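Local coordinates for conserved exported protein (Bacteroides fragilis, PDB 3CLW) that is of unknown function but probably hydrolyses O-glycosidic bonds with a TIM-barrel domain, at residues Arg52-Met63 with Leu393-Arg404; Ala140-Asp148 with Asn188-Gly199. All coordinates share one frame; numbering follows the deposited sequence.

Contact 1: residues Arg52-Met63 with Leu393-Arg404; sequences REFDEKGNPIGM and LWTTANYSFFVR
The ring of Phe-401 is sandwiched between Pro-60 and Arg-52. On one face Pro-60 CB sits 3.4 Å from the Phe-401 ring centroid, almost on the ring normal, a CH-pi contact. Over the opposite face lies the Arg-52 guanidinium, stacked with its plane 19° from that of the ring and the centres 4.1 Å apart. The same guanidinium turns its edge to the carbonyl of Phe-401: NE of Arg-52 bonds to Phe-401 O at 2.9 Å, and NH2 reaches the same oxygen at 3.2 Å. Two nitrogens on one acceptor fix the rotation of the group and hold it flat on the ring. With CG of Phe-401 anti to the backbone N (chi1 -175°), the ring extends into the 52-63 loop, where its edge meets the face of Phe-54 in a T-shaped pair, planes at 72°. Further along, Ser-400 OG donates to Met-63 O. In the second shell, CG of Arg-52 lies over one face of the Arg-404 guanidinium, itself held by the carbonyls of Ser-400 and Ala-64. The loop turns tightly at 55-58, a type I turn in which Asp-55 OD1 accepts from Lys-57 N (an Asx turn) and Asn-59 N. The contact joins the loop between helix 39-50 and strand 68-71 to helix 391-400 and the residues after it, among which Phe-402 packs against strands 438-444 and 490-495.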
# COMPACT_ATOMS: atom_id res chain seq x y z
N ARG A 52 1.35 -10.11 14.85
CA ARG A 52 -0.02 -9.91 15.31
C ARG A 52 -0.17 -10.45 16.75
O ARG A 52 -0.65 -11.56 16.96
CB ARG A 52 -1.02 -10.56 14.33
CG ARG A 52 -2.39 -9.86 14.24
CD ARG A 52 -3.29 -10.23 15.39
NE ARG A 52 -4.54 -9.48 15.37
CZ ARG A 52 -5.54 -9.68 16.22
NH1 ARG A 52 -5.43 -10.59 17.17
NH2 ARG A 52 -6.61 -8.91 16.17
N GLU A 53 0.26 -9.65 17.72
CA GLU A 53 0.22 -10.02 19.15
C GLU A 53 -0.10 -8.80 19.98
O GLU A 53 0.06 -7.65 19.54
CB GLU A 53 1.56 -10.58 19.64
CG GLU A 53 2.11 -11.71 18.81
CD GLU A 53 2.26 -13.01 19.57
OE1 GLU A 53 1.42 -13.93 19.37
OE2 GLU A 53 3.23 -13.12 20.36
N PHE A 54 -0.53 -9.08 21.21
CA PHE A 54 -0.79 -8.05 22.19
C PHE A 54 0.38 -8.07 23.16
O PHE A 54 0.97 -9.12 23.40
CB PHE A 54 -2.11 -8.30 22.92
CG PHE A 54 -3.32 -8.35 22.00
CD1 PHE A 54 -4.01 -7.21 21.66
CD2 PHE A 54 -3.78 -9.55 21.50
CE1 PHE A 54 -5.13 -7.26 20.84
CE2 PHE A 54 -4.91 -9.61 20.69
CZ PHE A 54 -5.57 -8.47 20.36
N ASP A 55 0.73 -6.90 23.68
CA ASP A 55 1.67 -6.79 24.79
C ASP A 55 1.03 -7.28 26.11
O ASP A 55 -0.10 -7.81 26.12
CB ASP A 55 2.19 -5.34 24.90
CG ASP A 55 1.17 -4.35 25.46
OD1 ASP A 55 0.13 -4.71 26.03
OD2 ASP A 55 1.42 -3.14 25.35
N GLU A 56 1.73 -7.03 27.21
CA GLU A 56 1.35 -7.57 28.55
C GLU A 56 0.01 -6.99 29.03
O GLU A 56 -0.75 -7.66 29.73
CB GLU A 56 2.48 -7.33 29.59
N LYS A 57 -0.27 -5.76 28.62
CA LYS A 57 -1.49 -5.04 29.05
C LYS A 57 -2.67 -5.12 28.06
O LYS A 57 -3.70 -4.50 28.28
CB LYS A 57 -1.14 -3.59 29.35
N GLY A 58 -2.51 -5.87 26.97
CA GLY A 58 -3.61 -6.13 26.03
C GLY A 58 -3.63 -5.21 24.82
O GLY A 58 -4.63 -5.17 24.09
N ASN A 59 -2.53 -4.46 24.63
CA ASN A 59 -2.38 -3.51 23.51
C ASN A 59 -1.73 -4.17 22.31
O ASN A 59 -0.69 -4.83 22.48
CB ASN A 59 -1.47 -2.32 23.87
CG ASN A 59 -1.88 -1.62 25.14
OD1 ASN A 59 -3.02 -1.18 25.30
ND2 ASN A 59 -0.93 -1.49 26.06
N PRO A 60 -2.28 -3.95 21.10
CA PRO A 60 -1.67 -4.46 19.86
C PRO A 60 -0.23 -3.97 19.76
O PRO A 60 0.05 -2.82 20.10
CB PRO A 60 -2.52 -3.81 18.77
CG PRO A 60 -3.88 -3.59 19.43
CD PRO A 60 -3.50 -3.15 20.83
N ILE A 61 0.69 -4.82 19.31
CA ILE A 61 2.08 -4.38 19.29
C ILE A 61 2.51 -3.61 18.04
O ILE A 61 3.61 -3.05 18.00
CB ILE A 61 3.10 -5.53 19.56
CG1 ILE A 61 3.06 -6.59 18.48
CG2 ILE A 61 2.95 -6.10 20.99
CD1 ILE A 61 4.32 -7.40 18.45
N GLY A 62 1.63 -3.57 17.03
CA GLY A 62 2.01 -3.01 15.74
C GLY A 62 0.90 -3.06 14.70
O GLY A 62 -0.26 -3.30 15.04
N MET A 63 1.26 -2.81 13.45
CA MET A 63 0.29 -2.86 12.35
C MET A 63 -0.19 -4.28 12.02
O MET A 63 -1.29 -4.44 11.54
CB MET A 63 0.87 -2.20 11.11
CG MET A 63 0.69 -0.66 11.01
SD MET A 63 1.66 0.13 9.70
CE MET A 63 0.99 1.67 9.80
N LEU A 393 1.27 5.12 12.00
CA LEU A 393 1.40 3.69 12.22
C LEU A 393 0.19 3.20 12.98
O LEU A 393 -0.44 2.22 12.61
CB LEU A 393 2.71 3.34 12.96
CG LEU A 393 3.03 1.83 13.11
CD1 LEU A 393 4.52 1.56 13.27
CD2 LEU A 393 2.30 1.24 14.31
N TRP A 394 -0.15 3.90 14.06
CA TRP A 394 -1.23 3.47 14.94
C TRP A 394 -2.65 3.57 14.32
O TRP A 394 -3.50 2.69 14.52
CB TRP A 394 -1.07 4.15 16.31
CG TRP A 394 0.28 3.78 16.87
CD1 TRP A 394 1.36 4.63 17.05
CD2 TRP A 394 0.73 2.46 17.25
NE1 TRP A 394 2.42 3.90 17.56
CE2 TRP A 394 2.07 2.58 17.66
CE3 TRP A 394 0.12 1.19 17.26
CZ2 TRP A 394 2.81 1.48 18.12
CZ3 TRP A 394 0.85 0.11 17.68
CH2 TRP A 394 2.19 0.25 18.10
N THR A 395 -2.88 4.59 13.51
CA THR A 395 -4.19 4.72 12.87
C THR A 395 -4.36 3.67 11.76
O THR A 395 -5.47 3.19 11.55
CB THR A 395 -4.46 6.13 12.32
OG1 THR A 395 -3.48 6.47 11.34
CG2 THR A 395 -4.43 7.16 13.46
N THR A 396 -3.26 3.32 11.09
CA THR A 396 -3.29 2.18 10.14
C THR A 396 -3.62 0.90 10.90
O THR A 396 -4.49 0.12 10.48
CB THR A 396 -1.96 1.99 9.39
OG1 THR A 396 -1.64 3.18 8.67
CG2 THR A 396 -2.06 0.85 8.39
N ALA A 397 -2.95 0.71 12.03
CA ALA A 397 -3.15 -0.47 12.88
C ALA A 397 -4.59 -0.65 13.35
O ALA A 397 -5.03 -1.77 13.50
CB ALA A 397 -2.16 -0.45 14.08
N ASN A 398 -5.33 0.45 13.57
CA ASN A 398 -6.75 0.39 13.91
C ASN A 398 -7.45 -0.50 12.89
O ASN A 398 -8.35 -1.27 13.21
CB ASN A 398 -7.39 1.80 13.87
CG ASN A 398 -7.32 2.52 15.22
OD1 ASN A 398 -8.18 2.33 16.12
ND2 ASN A 398 -6.32 3.37 15.37
N TYR A 399 -7.03 -0.37 11.64
CA TYR A 399 -7.53 -1.21 10.56
C TYR A 399 -6.76 -2.52 10.44
O TYR A 399 -7.33 -3.60 10.65
CB TYR A 399 -7.46 -0.45 9.24
CG TYR A 399 -8.43 0.69 9.14
CD1 TYR A 399 -9.77 0.47 8.77
CD2 TYR A 399 -8.03 2.01 9.40
CE1 TYR A 399 -10.68 1.54 8.65
CE2 TYR A 399 -8.93 3.07 9.28
CZ TYR A 399 -10.25 2.81 8.92
OH TYR A 399 -11.12 3.87 8.81
N SER A 400 -5.46 -2.40 10.11
CA SER A 400 -4.65 -3.56 9.73
C SER A 400 -4.56 -4.65 10.75
O SER A 400 -4.56 -5.83 10.37
CB SER A 400 -3.25 -3.14 9.23
OG SER A 400 -2.41 -2.59 10.25
N PHE A 401 -4.50 -4.31 12.03
CA PHE A 401 -4.29 -5.32 13.11
C PHE A 401 -5.56 -6.19 13.32
O PHE A 401 -5.48 -7.36 13.67
CB PHE A 401 -3.86 -4.61 14.44
CG PHE A 401 -3.50 -5.55 15.58
CD1 PHE A 401 -2.18 -5.92 15.81
CD2 PHE A 401 -4.48 -6.01 16.46
CE1 PHE A 401 -1.82 -6.76 16.93
CE2 PHE A 401 -4.14 -6.87 17.57
CZ PHE A 401 -2.82 -7.23 17.79
N PHE A 402 -6.73 -5.58 13.05
CA PHE A 402 -8.04 -6.20 13.29
C PHE A 402 -8.82 -6.64 12.01
O PHE A 402 -9.61 -7.59 12.04
CB PHE A 402 -8.87 -5.21 14.11
CG PHE A 402 -8.29 -4.91 15.47
CD1 PHE A 402 -8.41 -5.83 16.51
CD2 PHE A 402 -7.59 -3.72 15.70
CE1 PHE A 402 -7.89 -5.57 17.77
CE2 PHE A 402 -7.05 -3.44 16.94
CZ PHE A 402 -7.19 -4.38 17.98
N VAL A 403 -8.57 -5.96 10.90
CA VAL A 403 -9.21 -6.29 9.61
C VAL A 403 -8.33 -7.25 8.80
O VAL A 403 -7.44 -6.83 8.07
CB VAL A 403 -9.61 -5.00 8.79
CG1 VAL A 403 -10.48 -5.39 7.58
CG2 VAL A 403 -10.40 -4.02 9.67
N ARG A 404 -8.58 -8.54 8.96
CA ARG A 404 -7.68 -9.60 8.48
C ARG A 404 -8.07 -10.16 7.10
O ARG A 404 -9.24 -10.10 6.72
CB ARG A 404 -7.69 -10.76 9.49
CG ARG A 404 -7.22 -10.43 10.88
CD ARG A 404 -5.74 -10.75 11.01
NE ARG A 404 -4.99 -9.54 10.93
CZ ARG A 404 -3.68 -9.46 10.89
NH1 ARG A 404 -2.91 -10.54 10.85
NH2 ARG A 404 -3.15 -8.26 10.83

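Contact 2: residues Ala140-Asp148 with Asn188-Gly199; sequences ASTVSTDQD and NGQWHANSFQEG
Water carries much of the polar traffic between Ser-144 and His-192, the residues at the middle of this loop-to-loop contact. One molecule donates to both Ser-144 O and His-192 O, at 2.7 Å each. A second accepts from Ser-144 N at 2.8 Å and lies 2.8 Å from Gly-199 O. The third accepts from His-192 N and donates to Asp-146 O; it also lies in the plane of the imidazole, 2.9 Å from His-192 ND1. Direct polar contact is sparse by comparison: Gly-199 N makes a weak bond to Thr-142 O, and His-192 CA makes a bent CA-H...O contact with Ser-144 O.

Both segments follow strands, 125-128 and 178-182, that pair in parallel, and both precede helices. They are therefore neighbouring strand-to-helix loops on one rim of the TIM barrel, the rim that carries the active site in barrels of this kind.

Packing supplies the rest. With CG between the backbone N and the carbonyl carbon (chi1 79°), the His-192 ring lies against the backbone of 145-147, and Asp-146 CA sits over one face; the carboxylate of Asp-146 turns instead to a salt bridge with Arg-138. Gln-147 and Gln-190, both extended, cross at about a right angle, Gln-147 NE2 lying 3.6 Å from Gln-190 CA and the Gln-147 amide against CB and CG of Gln-190. At the other end of the contact Glu-198 CG lies 3.4 Å from Thr-142 OG1. That hydroxyl hydrogen-bonds to Glu-84, while the Glu-198 carboxylate bonds through OE1 to Thr-92 and Ser-76. Val-143 places CG1 3.5 Å from Asn-194 O. Within 188-199, Gly-199 CA lies over one face of the Trp-191 indole, whose NE1 is taken up by Glu-186 O.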
# COMPACT_ATOMS: atom_id res chain seq x y z
N ALA A 140 20.28 2.42 -21.47
CA ALA A 140 21.33 1.68 -20.75
C ALA A 140 21.44 2.07 -19.25
O ALA A 140 22.53 2.07 -18.67
CB ALA A 140 22.68 1.80 -21.46
N SER A 141 20.30 2.39 -18.65
CA SER A 141 20.26 2.88 -17.30
C SER A 141 18.83 2.75 -16.76
O SER A 141 17.86 2.69 -17.51
CB SER A 141 20.74 4.32 -17.27
OG SER A 141 20.45 4.91 -16.02
N THR A 142 18.71 2.65 -15.44
CA THR A 142 17.39 2.67 -14.80
C THR A 142 16.81 4.09 -14.83
O THR A 142 15.61 4.30 -14.60
CB THR A 142 17.48 2.17 -13.36
OG1 THR A 142 18.20 3.12 -12.59
CG2 THR A 142 18.21 0.83 -13.28
N VAL A 143 17.67 5.08 -15.10
CA VAL A 143 17.18 6.42 -15.41
C VAL A 143 16.97 6.57 -16.93
O VAL A 143 17.93 6.56 -17.73
CB VAL A 143 18.07 7.54 -14.79
CG1 VAL A 143 17.41 8.92 -14.98
CG2 VAL A 143 18.33 7.25 -13.27
N SER A 144 15.70 6.65 -17.31
CA SER A 144 15.28 6.76 -18.70
C SER A 144 15.68 8.14 -19.23
O SER A 144 16.00 9.03 -18.45
CB SER A 144 13.78 6.56 -18.80
OG SER A 144 13.15 7.50 -17.96
N THR A 145 15.66 8.31 -20.55
CA THR A 145 16.06 9.59 -21.14
C THR A 145 15.03 10.18 -22.11
O THR A 145 15.37 11.04 -22.91
CB THR A 145 17.47 9.50 -21.80
OG1 THR A 145 17.48 8.43 -22.74
CG2 THR A 145 18.54 9.25 -20.78
N ASP A 146 13.79 9.70 -22.04
CA ASP A 146 12.68 10.23 -22.81
C ASP A 146 11.32 9.81 -22.23
O ASP A 146 11.23 8.96 -21.34
CB ASP A 146 12.78 9.81 -24.29
CG ASP A 146 12.63 8.31 -24.50
OD1 ASP A 146 11.53 7.74 -24.28
OD2 ASP A 146 13.62 7.70 -24.93
N GLN A 147 10.26 10.42 -22.74
CA GLN A 147 8.92 9.99 -22.45
C GLN A 147 8.16 9.41 -23.68
O GLN A 147 6.95 9.56 -23.77
CB GLN A 147 8.14 11.12 -21.79
CG GLN A 147 7.02 10.58 -20.94
CD GLN A 147 6.18 11.66 -20.33
OE1 GLN A 147 6.23 12.80 -20.77
NE2 GLN A 147 5.37 11.31 -19.32
N ASP A 148 8.86 8.71 -24.58
CA ASP A 148 8.19 8.17 -25.79
C ASP A 148 7.32 6.95 -25.51
O ASP A 148 6.19 6.84 -26.00
CB ASP A 148 9.22 7.82 -26.87
CG ASP A 148 10.06 9.02 -27.28
OD1 ASP A 148 9.61 10.19 -27.11
OD2 ASP A 148 11.18 8.78 -27.78
N ASN A 188 2.35 6.61 -15.87
CA ASN A 188 1.98 7.98 -16.25
C ASN A 188 3.11 9.00 -16.08
O ASN A 188 3.12 10.06 -16.70
CB ASN A 188 0.80 8.43 -15.39
CG ASN A 188 1.11 8.32 -13.89
OD1 ASN A 188 1.06 7.24 -13.29
ND2 ASN A 188 1.44 9.46 -13.28
N GLY A 189 4.07 8.69 -15.21
CA GLY A 189 5.03 9.69 -14.77
C GLY A 189 6.10 10.03 -15.78
O GLY A 189 6.55 9.17 -16.55
N GLN A 190 6.51 11.29 -15.77
CA GLN A 190 7.67 11.73 -16.54
C GLN A 190 8.94 11.41 -15.77
O GLN A 190 9.58 12.29 -15.21
CB GLN A 190 7.62 13.23 -16.86
CG GLN A 190 8.63 13.67 -17.93
CD GLN A 190 8.58 15.17 -18.18
OE1 GLN A 190 9.09 15.94 -17.39
NE2 GLN A 190 7.94 15.58 -19.27
N TRP A 191 9.33 10.14 -15.80
CA TRP A 191 10.50 9.65 -15.08
C TRP A 191 11.85 10.12 -15.62
O TRP A 191 12.84 10.16 -14.86
CB TRP A 191 10.43 8.13 -14.96
CG TRP A 191 9.31 7.77 -14.04
CD1 TRP A 191 8.05 7.30 -14.39
CD2 TRP A 191 9.30 7.90 -12.61
NE1 TRP A 191 7.28 7.13 -13.27
CE2 TRP A 191 8.01 7.47 -12.16
CE3 TRP A 191 10.25 8.34 -11.66
CZ2 TRP A 191 7.65 7.49 -10.80
CZ3 TRP A 191 9.90 8.34 -10.30
CH2 TRP A 191 8.61 7.92 -9.89
N HIS A 192 11.92 10.47 -16.91
CA HIS A 192 13.23 10.88 -17.47
C HIS A 192 13.73 12.21 -16.89
O HIS A 192 14.93 12.48 -16.94
CB HIS A 192 13.25 10.88 -19.01
CG HIS A 192 12.61 12.07 -19.64
ND1 HIS A 192 11.26 12.13 -19.92
CD2 HIS A 192 13.13 13.25 -20.06
CE1 HIS A 192 10.98 13.29 -20.49
NE2 HIS A 192 12.10 14.00 -20.57
N ALA A 193 12.83 13.00 -16.31
CA ALA A 193 13.20 14.22 -15.57
C ALA A 193 13.72 14.00 -14.11
O ALA A 193 13.92 14.97 -13.36
CB ALA A 193 12.00 15.19 -15.55
N ASN A 194 13.96 12.74 -13.72
CA ASN A 194 14.17 12.41 -12.31
C ASN A 194 15.28 11.37 -12.18
O ASN A 194 15.16 10.27 -12.68
CB ASN A 194 12.83 11.91 -11.71
CG ASN A 194 12.93 11.46 -10.22
OD1 ASN A 194 14.00 11.15 -9.71
ND2 ASN A 194 11.79 11.41 -9.56
N SER A 195 16.39 11.74 -11.55
CA SER A 195 17.49 10.81 -11.38
C SER A 195 17.68 10.46 -9.91
O SER A 195 18.69 9.87 -9.53
CB SER A 195 18.78 11.39 -11.95
OG SER A 195 19.07 12.59 -11.26
N PHE A 196 16.70 10.83 -9.09
CA PHE A 196 16.70 10.53 -7.64
C PHE A 196 16.38 9.04 -7.36
O PHE A 196 16.54 8.55 -6.25
CB PHE A 196 15.69 11.50 -6.95
CG PHE A 196 15.52 11.29 -5.45
CD1 PHE A 196 16.57 11.58 -4.56
CD2 PHE A 196 14.31 10.84 -4.93
CE1 PHE A 196 16.41 11.39 -3.17
CE2 PHE A 196 14.13 10.66 -3.54
CZ PHE A 196 15.20 10.94 -2.67
N GLN A 197 16.02 8.31 -8.41
CA GLN A 197 15.20 7.11 -8.29
C GLN A 197 15.08 6.39 -9.64
O GLN A 197 15.00 7.05 -10.68
CB GLN A 197 13.79 7.58 -7.90
CG GLN A 197 13.01 6.54 -7.32
CD GLN A 197 11.52 6.81 -7.38
OE1 GLN A 197 11.05 7.89 -7.05
NE2 GLN A 197 10.77 5.78 -7.72
N GLU A 198 15.01 5.06 -9.60
CA GLU A 198 14.65 4.23 -10.76
C GLU A 198 13.21 4.51 -11.22
O GLU A 198 12.31 4.75 -10.42
CB GLU A 198 14.77 2.75 -10.41
CG GLU A 198 16.17 2.31 -10.00
CD GLU A 198 16.26 0.84 -9.62
OE1 GLU A 198 17.41 0.34 -9.52
OE2 GLU A 198 15.20 0.18 -9.43
N GLY A 199 12.99 4.46 -12.54
CA GLY A 199 11.64 4.71 -13.06
C GLY A 199 11.52 4.53 -14.55
O GLY A 199 12.52 4.49 -15.28
O HOH W 1 13.63 7.07 -15.43
O HOH W 2 17.17 11.37 -17.88
O HOH W 3 9.69 9.99 -18.79

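The two contacts lie on opposite sides of the centre of the chain, their own centres 38 Å apart and their nearest atoms about 20 Å apart, so neither touches the other. In sequence they are nested: contact 2 falls wholly within the 329 residues that separate the two segments of contact 1. Their places in the fold differ as well. Contact 1 ties an early loop to a late helix against which C-terminal strands pack, whereas contact 2 joins consecutive strand-to-helix loops. If the protein is a glycosidase, as its family suggests, contact 2 belongs to the barrel rim where substrate would be expected, while contact 1 lies across the chain's centre from it.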